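Side-chain contacts in trans-4-hydroxy-L-proline dehydratase (PDB 6VXC), which uses a glycyl radical to dehydrate trans-4-hydroxy-L-proline to (S)-1-pyrroline-5-carboxylate in the anaerobic breakdown of 4-hydroxyproline: residues 336-341 with 361-366; 303-308 with 329-334; 289-292 with 298-301. All coordinates share one frame; numbering follows the deposited sequence.

Followed from the N terminus, the three contacts come in series, none nested in or crossing another. Contact 3 closes first, folding the loop of 298-301 back on the last turn of helix 276-293 after a gap of only five residues. Contact 2 then joins two consecutive helices, bringing the start of helix 305-318 against the middle of helix 324-339. Contact 1 takes the C-terminal end of that second helix and sets it against strand 362-366, an outermost strand of a five-stranded mixed sheet. Contacts 1 and 2 thus share helix 324-339, and Arg-304 and Asp-306 of contact 2 probably hydrogen-bond Gly-366 of contact 1. Thr-301 probably bonds Asn-362, joining contacts 3 and 1.

Contact 1: residues 336-341 with 361-366; sequences VKFNNQ and ANINTG
The ring of Phe-338 reaches from the last turn of helix 324-339 to Ala-361, just before strand 362-366, and to Ile-363 within it. Both partners lie on the same side of the ring plane and are met obliquely. By the CD1-CE1 flank, CE1 of Phe-338 lies 3.8 Å from CB of Ala-361; farther round, CE2 of Phe-338 stands 4.1 Å from CD1 of Ile-363. The two long side chains cross at a slant, and Ile-363 touches with the end of its longer branch: an extended chi2 of 177° carries CD1 out to the ring. Phe-338 has the length to bridge helix and strand, whereas the lone methyl of Ala-361 lets the ring lie against it and still reach Ile-363. Tyr-283 and Pro-395 also touch Phe-338. Nearby, O of Lys-337 accepts both NE2 of Gln-341, at 3.0 Å, and N of Asn-340. The strand is an outermost one of the mixed sheet in the PFL-like part of this glycyl radical enzyme; the Ala-361 side chain is about 11 Å from those of Cys-454 and Glu-456, the probable radical and proton-acceptor residues by analogy with relatives. No hydrogen bond crosses the interface, so this buried join rests on dispersion and the exclusion of water.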
loop_
_atom_site.group_PDB
_atom_site.type_symbol
_atom_site.label_atom_id
_atom_site.label_comp_id
_atom_site.label_asym_id
_atom_site.label_seq_id
_atom_site.Cartn_x
_atom_site.Cartn_y
_atom_site.Cartn_z
ATOM N N VAL A 336 -1.809 -14.605 11.623
ATOM C CA VAL A 336 -2.116 -13.907 12.862
ATOM C C VAL A 336 -1.032 -12.880 13.181
ATOM O O VAL A 336 -1.329 -11.786 13.668
ATOM C CB VAL A 336 -2.298 -14.914 14.016
ATOM C CG1 VAL A 336 -2.355 -14.179 15.340
ATOM C CG2 VAL A 336 -3.549 -15.784 13.797
ATOM N N LYS A 337 0.239 -13.213 12.922
ATOM C CA LYS A 337 1.314 -12.259 13.212
ATOM C C LYS A 337 1.135 -10.962 12.426
ATOM O O LYS A 337 1.280 -9.868 12.981
ATOM C CB LYS A 337 2.688 -12.860 12.932
ATOM C CG LYS A 337 3.044 -14.084 13.758
ATOM C CD LYS A 337 2.958 -13.824 15.280
ATOM C CE LYS A 337 3.809 -12.681 15.770
ATOM N NZ LYS A 337 3.716 -12.458 17.262
ATOM N N PHE A 338 0.828 -11.069 11.130
ATOM C CA PHE A 338 0.493 -9.874 10.356
ATOM C C PHE A 338 -0.646 -9.098 11.020
ATOM O O PHE A 338 -0.580 -7.874 11.170
ATOM C CB PHE A 338 0.083 -10.253 8.931
ATOM C CG PHE A 338 1.221 -10.580 8.003
ATOM C CD1 PHE A 338 2.006 -9.580 7.455
ATOM C CD2 PHE A 338 1.451 -11.902 7.610
ATOM C CE1 PHE A 338 3.019 -9.885 6.566
ATOM C CE2 PHE A 338 2.461 -12.214 6.734
ATOM C CZ PHE A 338 3.248 -11.210 6.205
ATOM N N ASN A 339 -1.710 -9.804 11.417
ATOM C CA ASN A 339 -2.884 -9.150 11.980
ATOM C C ASN A 339 -2.616 -8.518 13.338
ATOM O O ASN A 339 -3.422 -7.695 13.782
ATOM C CB ASN A 339 -4.056 -10.137 12.102
ATOM C CG ASN A 339 -5.395 -9.426 12.270
ATOM O OD1 ASN A 339 -5.866 -8.743 11.358
ATOM N ND2 ASN A 339 -6.028 -9.611 13.417
ATOM N N ASN A 340 -1.521 -8.889 14.002
ATOM C CA ASN A 340 -1.114 -8.260 15.251
ATOM C C ASN A 340 -0.374 -6.929 15.066
ATOM O O ASN A 340 -0.136 -6.259 16.074
ATOM C CB ASN A 340 -0.203 -9.210 16.060
ATOM C CG ASN A 340 -0.973 -10.341 16.735
ATOM O OD1 ASN A 340 -2.195 -10.370 16.717
ATOM N ND2 ASN A 340 -0.248 -11.261 17.354
ATOM N N GLN A 341 -0.029 -6.526 13.837
ATOM C CA GLN A 341 0.755 -5.307 13.578
ATOM C C GLN A 341 -0.070 -4.260 12.834
ATOM O O GLN A 341 -0.125 -4.275 11.591
ATOM C CB GLN A 341 2.028 -5.618 12.774
ATOM C CG GLN A 341 2.710 -6.954 13.110
ATOM C CD GLN A 341 3.036 -7.104 14.581
ATOM O OE1 GLN A 341 3.524 -6.175 15.229
ATOM N NE2 GLN A 341 2.781 -8.291 15.113
ATOM N N ALA A 361 0.109 -5.274 3.598
ATOM C CA ALA A 361 1.122 -6.297 3.346
ATOM C C ALA A 361 0.523 -7.275 2.343
ATOM O O ALA A 361 -0.280 -8.134 2.700
ATOM C CB ALA A 361 1.554 -6.996 4.626
ATOM N N ASN A 362 0.916 -7.133 1.088
ATOM C CA ASN A 362 0.249 -7.764 -0.041
ATOM C C ASN A 362 0.992 -9.040 -0.452
ATOM O O ASN A 362 2.143 -8.981 -0.885
ATOM C CB ASN A 362 0.183 -6.751 -1.186
ATOM C CG ASN A 362 -0.676 -7.211 -2.341
ATOM O OD1 ASN A 362 -0.727 -8.389 -2.668
ATOM N ND2 ASN A 362 -1.307 -6.255 -3.013
ATOM N N ILE A 363 0.319 -10.185 -0.350
ATOM C CA ILE A 363 0.876 -11.476 -0.741
ATOM C C ILE A 363 0.264 -11.890 -2.078
ATOM O O ILE A 363 -0.955 -11.820 -2.259
ATOM C CB ILE A 363 0.647 -12.525 0.367
ATOM C CG1 ILE A 363 1.383 -12.080 1.649
ATOM C CG2 ILE A 363 1.106 -13.905 -0.097
ATOM C CD1 ILE A 363 1.210 -12.968 2.873
ATOM N N ASN A 364 1.129 -12.274 -3.033
ATOM C CA ASN A 364 0.770 -12.682 -4.389
ATOM C C ASN A 364 0.909 -14.210 -4.485
ATOM O O ASN A 364 2.024 -14.737 -4.426
ATOM C CB ASN A 364 1.691 -12.020 -5.414
ATOM C CG ASN A 364 1.323 -10.569 -5.761
ATOM O OD1 ASN A 364 1.746 -10.088 -6.802
ATOM N ND2 ASN A 364 0.594 -9.865 -4.886
ATOM N N THR A 365 -0.201 -14.915 -4.655
ATOM C CA THR A 365 -0.217 -16.371 -4.747
ATOM C C THR A 365 -0.640 -16.791 -6.151
ATOM O O THR A 365 -1.550 -16.200 -6.743
ATOM C CB THR A 365 -1.155 -16.959 -3.667
ATOM O OG1 THR A 365 -0.642 -16.643 -2.370
ATOM C CG2 THR A 365 -1.300 -18.485 -3.765
ATOM N N GLY A 366 0.025 -17.810 -6.688
ATOM C CA GLY A 366 -0.274 -18.254 -8.036
ATOM C C GLY A 366 0.812 -17.867 -9.026
ATOM O O GLY A 366 1.969 -18.270 -8.874
#

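Contact 2: residues 303-308 with 329-334; sequences GRLDQH and ELLECL
Leu-305 and Leu-331 meet through their CD2 methyls, 4.0 Å apart, their side chains running antiparallel. The same CD2 of Leu-305 has a looser neighbour in CD2 of Leu-334, at 4.4 Å. With CG anti to the backbone N (chi1 -180°), Leu-305 extends toward the other helix and sets one methyl near both leucines. Leu-331 and Leu-334 stand three residues apart, close to one helical turn, and therefore offer neighbouring methyls on one face. Two consecutive helices of the chain pack here, the first turn of 305-318 on the middle of 324-339. Leucine's reach and branched end let a single methyl meet two neighbours although CA of Leu-305 and CA of Leu-331 are 10.3 Å apart. Ile-383 and Tyr-276 also touch Leu-331, and Trp-284 touches Leu-334. Farther out, Arg-304 is the N-cap residue, and its NH1 makes a salt bridge of 3.1 Å to OD1 of Asp-306, whose hydrogen bond is weak and bent. That oxygen also receives NE2 of Gln-307 at 3.0 Å, from well above the carboxylate plane, while CG of Gln-307 lies over one face of the Arg-304 guanidinium. OD2 of Asp-306 and NH2 of Arg-304 turn to the backbone of Gly-366, tying the helix start to the end of strand 362-366.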
loop_
_atom_site.group_PDB
_atom_site.type_symbol
_atom_site.label_atom_id
_atom_site.label_comp_id
_atom_site.label_asym_id
_atom_site.label_seq_id
_atom_site.Cartn_x
_atom_site.Cartn_y
_atom_site.Cartn_z
ATOM N N GLY A 303 5.977 -11.280 -0.518
ATOM C CA GLY A 303 5.744 -11.250 -1.951
ATOM C C GLY A 303 5.279 -12.590 -2.483
ATOM O O GLY A 303 4.155 -13.005 -2.197
ATOM N N ARG A 304 6.125 -13.272 -3.261
ATOM C CA ARG A 304 5.764 -14.537 -3.902
ATOM C C ARG A 304 6.015 -15.701 -2.936
ATOM O O ARG A 304 6.858 -16.572 -3.155
ATOM C CB ARG A 304 6.534 -14.691 -5.212
ATOM C CG ARG A 304 6.362 -13.519 -6.198
ATOM C CD ARG A 304 4.982 -13.504 -6.921
ATOM N NE ARG A 304 4.917 -14.618 -7.858
ATOM C CZ ARG A 304 4.223 -15.730 -7.645
ATOM N NH1 ARG A 304 3.501 -15.853 -6.542
ATOM N NH2 ARG A 304 4.264 -16.714 -8.528
ATOM N N LEU A 305 5.234 -15.677 -1.851
ATOM C CA LEU A 305 5.436 -16.593 -0.736
ATOM C C LEU A 305 5.370 -18.052 -1.178
ATOM O O LEU A 305 6.196 -18.857 -0.752
ATOM C CB LEU A 305 4.407 -16.305 0.362
ATOM C CG LEU A 305 4.445 -17.159 1.630
ATOM C CD1 LEU A 305 5.778 -17.031 2.349
ATOM C CD2 LEU A 305 3.281 -16.797 2.571
ATOM N N ASP A 306 4.414 -18.408 -2.052
ATOM C CA ASP A 306 4.302 -19.810 -2.454
ATOM C C ASP A 306 5.517 -20.266 -3.259
ATOM O O ASP A 306 5.860 -21.450 -3.226
ATOM C CB ASP A 306 2.982 -20.105 -3.225
ATOM C CG ASP A 306 2.744 -19.227 -4.487
ATOM O OD1 ASP A 306 3.592 -18.393 -4.855
ATOM O OD2 ASP A 306 1.660 -19.418 -5.123
ATOM N N GLN A 307 6.184 -19.355 -3.976
ATOM C CA GLN A 307 7.401 -19.740 -4.688
ATOM C C GLN A 307 8.565 -19.960 -3.723
ATOM O O GLN A 307 9.360 -20.885 -3.907
ATOM C CB GLN A 307 7.774 -18.688 -5.736
ATOM C CG GLN A 307 6.650 -18.352 -6.750
ATOM C CD GLN A 307 6.090 -19.582 -7.426
ATOM O OE1 GLN A 307 6.778 -20.248 -8.213
ATOM N NE2 GLN A 307 4.844 -19.913 -7.103
ATOM N N HIS A 308 8.678 -19.133 -2.685
ATOM C CA HIS A 308 9.816 -19.263 -1.779
ATOM C C HIS A 308 9.672 -20.487 -0.880
ATOM O O HIS A 308 10.668 -21.144 -0.567
ATOM C CB HIS A 308 9.984 -17.985 -0.948
ATOM C CG HIS A 308 10.161 -16.762 -1.788
ATOM N ND1 HIS A 308 9.369 -15.641 -1.653
ATOM C CD2 HIS A 308 10.996 -16.512 -2.824
ATOM C CE1 HIS A 308 9.721 -14.747 -2.559
ATOM N NE2 HIS A 308 10.707 -15.250 -3.281
ATOM N N GLU A 329 -0.731 -24.995 9.480
ATOM C CA GLU A 329 -0.739 -24.450 10.831
ATOM C C GLU A 329 0.285 -23.323 10.966
ATOM O O GLU A 329 0.009 -22.288 11.584
ATOM C CB GLU A 329 -0.471 -25.564 11.853
ATOM C CG GLU A 329 -0.446 -25.079 13.312
ATOM C CD GLU A 329 -0.171 -26.196 14.328
ATOM O OE1 GLU A 329 -0.672 -26.112 15.459
ATOM O OE2 GLU A 329 0.574 -27.131 14.006
ATOM N N LEU A 330 1.470 -23.508 10.391
ATOM C CA LEU A 330 2.500 -22.476 10.473
ATOM C C LEU A 330 2.071 -21.213 9.732
ATOM O O LEU A 330 2.332 -20.102 10.195
ATOM C CB LEU A 330 3.829 -23.009 9.939
ATOM C CG LEU A 330 4.519 -23.988 10.886
ATOM C CD1 LEU A 330 5.610 -24.785 10.189
ATOM C CD2 LEU A 330 5.084 -23.244 12.085
ATOM N N LEU A 331 1.406 -21.364 8.586
ATOM C CA LEU A 331 0.929 -20.198 7.851
ATOM C C LEU A 331 -0.226 -19.508 8.561
ATOM O O LEU A 331 -0.340 -18.284 8.494
ATOM C CB LEU A 331 0.519 -20.592 6.432
ATOM C CG LEU A 331 1.714 -20.832 5.515
ATOM C CD1 LEU A 331 1.283 -21.345 4.171
ATOM C CD2 LEU A 331 2.531 -19.540 5.373
ATOM N N GLU A 332 -1.096 -20.264 9.233
ATOM C CA GLU A 332 -2.128 -19.619 10.040
ATOM C C GLU A 332 -1.500 -18.822 11.167
ATOM O O GLU A 332 -1.959 -17.723 11.490
ATOM C CB GLU A 332 -3.128 -20.657 10.575
ATOM C CG GLU A 332 -4.068 -21.159 9.467
ATOM C CD GLU A 332 -5.141 -22.174 9.900
ATOM O OE1 GLU A 332 -5.296 -22.460 11.113
ATOM O OE2 GLU A 332 -5.835 -22.684 8.988
ATOM N N CYS A 333 -0.421 -19.341 11.748
ATOM C CA CYS A 333 0.329 -18.562 12.727
ATOM C C CYS A 333 0.869 -17.280 12.108
ATOM O O CYS A 333 0.741 -16.202 12.693
ATOM C CB CYS A 333 1.471 -19.400 13.316
ATOM S SG CYS A 333 0.984 -20.726 14.444
ATOM N N LEU A 334 1.489 -17.387 10.929
ATOM C CA LEU A 334 1.991 -16.217 10.210
ATOM C C LEU A 334 0.889 -15.188 9.965
ATOM O O LEU A 334 1.088 -13.987 10.181
ATOM C CB LEU A 334 2.616 -16.647 8.883
ATOM C CG LEU A 334 3.243 -15.477 8.107
ATOM C CD1 LEU A 334 4.281 -14.748 8.973
ATOM C CD2 LEU A 334 3.863 -15.942 6.807
#

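Contact 3: residues 289-292 with 298-301; sequences GVTT and DAFT
Val-290 sets its CG2 methyl over one face of the Phe-300 ring, and this is the tight part of the contact. The methyl comes within 3.5 Å of CG of Phe-300 and sits 3.9 Å from the ring centroid, 25° off the normal. It is a CH-pi contact displaced toward the rim that carries CB. The two side chains cross at about a right angle. Val-290 places CG2 between its backbone N and carbonyl carbon (chi1 -63°), a position that points this branch at the ring. Phe-300 swings its CG anti to its own N, which lays the ring alongside the helix, where it also touches Val-286 and His-287. Met-544 of helix 542-546 touches both Val-290 and Phe-300. The motif is a chain reversal: the polypeptide leaves helix 276-293 and doubles back, so that the loop leading to helix 305-318 packs on the helix it has just left. Ala-299 takes part with a positive phi of 43°, unusual for a residue with a side chain, and its small methyl keeps its backbone accessible to Thr-291. There CG2 of Thr-291 lies against the loop backbone, 3.6 Å from C of Ala-299. Only its side-chain contacts are longer: CG2 of Thr-291 is 4.1 Å from CB of Ala-299 and 4.2 Å from CB of Phe-300. Threonine serves both sides, giving its methyl to the loop while OG1 hydrogen-bonds back to O of His-287 in its own helix. Asp-298, also buried, turns from the helix to touch His-180 and Phe-360, and its OD1 hydrogen-bonds a glycerol probably carried over from crystallisation.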
loop_
_atom_site.group_PDB
_atom_site.type_symbol
_atom_site.label_atom_id
_atom_site.label_comp_id
_atom_site.label_asym_id
_atom_site.label_seq_id
_atom_site.Cartn_x
_atom_site.Cartn_y
_atom_site.Cartn_z
ATOM N N GLY A 289 12.152 -6.472 11.700
ATOM C CA GLY A 289 13.308 -5.623 11.554
ATOM C C GLY A 289 13.072 -4.398 10.693
ATOM O O GLY A 289 13.301 -3.270 11.152
ATOM N N VAL A 290 12.624 -4.588 9.447
ATOM C CA VAL A 290 12.552 -3.437 8.540
ATOM C C VAL A 290 11.432 -2.495 8.939
ATOM O O VAL A 290 11.512 -1.284 8.691
ATOM C CB VAL A 290 12.431 -3.881 7.073
ATOM C CG1 VAL A 290 13.690 -4.657 6.653
ATOM C CG2 VAL A 290 11.128 -4.698 6.836
ATOM N N THR A 291 10.379 -3.005 9.572
ATOM C CA THR A 291 9.294 -2.119 9.973
ATOM C C THR A 291 9.526 -1.472 11.330
ATOM O O THR A 291 8.740 -0.610 11.723
ATOM C CB THR A 291 7.934 -2.850 9.963
ATOM O OG1 THR A 291 7.937 -3.907 10.921
ATOM C CG2 THR A 291 7.635 -3.404 8.570
ATOM N N THR A 292 10.553 -1.874 12.072
ATOM C CA THR A 292 10.961 -1.083 13.222
ATOM C C THR A 292 12.196 -0.235 12.953
ATOM O O THR A 292 12.430 0.721 13.689
ATOM C CB THR A 292 11.183 -1.965 14.469
ATOM O OG1 THR A 292 12.127 -3.000 14.196
ATOM C CG2 THR A 292 9.862 -2.548 14.980
ATOM N N ASP A 298 3.284 0.456 3.688
ATOM C CA ASP A 298 2.912 -0.917 3.315
ATOM C C ASP A 298 3.755 -1.969 4.030
ATOM O O ASP A 298 3.977 -3.062 3.496
ATOM C CB ASP A 298 2.998 -1.119 1.804
ATOM C CG ASP A 298 2.023 -0.228 1.037
ATOM O OD1 ASP A 298 1.172 0.423 1.676
ATOM O OD2 ASP A 298 2.109 -0.192 -0.197
ATOM N N ALA A 299 4.184 -1.658 5.256
ATOM C CA ALA A 299 4.900 -2.599 6.117
ATOM C C ALA A 299 5.962 -3.385 5.353
ATOM O O ALA A 299 6.913 -2.806 4.829
ATOM C CB ALA A 299 3.899 -3.541 6.786
ATOM N N PHE A 300 5.820 -4.706 5.307
ATOM C CA PHE A 300 6.688 -5.571 4.514
ATOM C C PHE A 300 5.855 -6.768 4.080
ATOM O O PHE A 300 4.765 -7.001 4.605
ATOM C CB PHE A 300 7.948 -6.005 5.312
ATOM C CG PHE A 300 9.130 -6.377 4.444
ATOM C CD1 PHE A 300 9.480 -5.608 3.349
ATOM C CD2 PHE A 300 9.910 -7.473 4.744
ATOM C CE1 PHE A 300 10.573 -5.931 2.564
ATOM C CE2 PHE A 300 11.006 -7.808 3.959
ATOM C CZ PHE A 300 11.345 -7.039 2.877
ATOM N N THR A 301 6.351 -7.509 3.092
ATOM C CA THR A 301 5.627 -8.685 2.629
ATOM C C THR A 301 6.606 -9.660 2.009
ATOM O O THR A 301 7.540 -9.238 1.316
ATOM C CB THR A 301 4.533 -8.341 1.595
ATOM O OG1 THR A 301 4.091 -9.542 0.954
ATOM C CG2 THR A 301 5.051 -7.376 0.530
#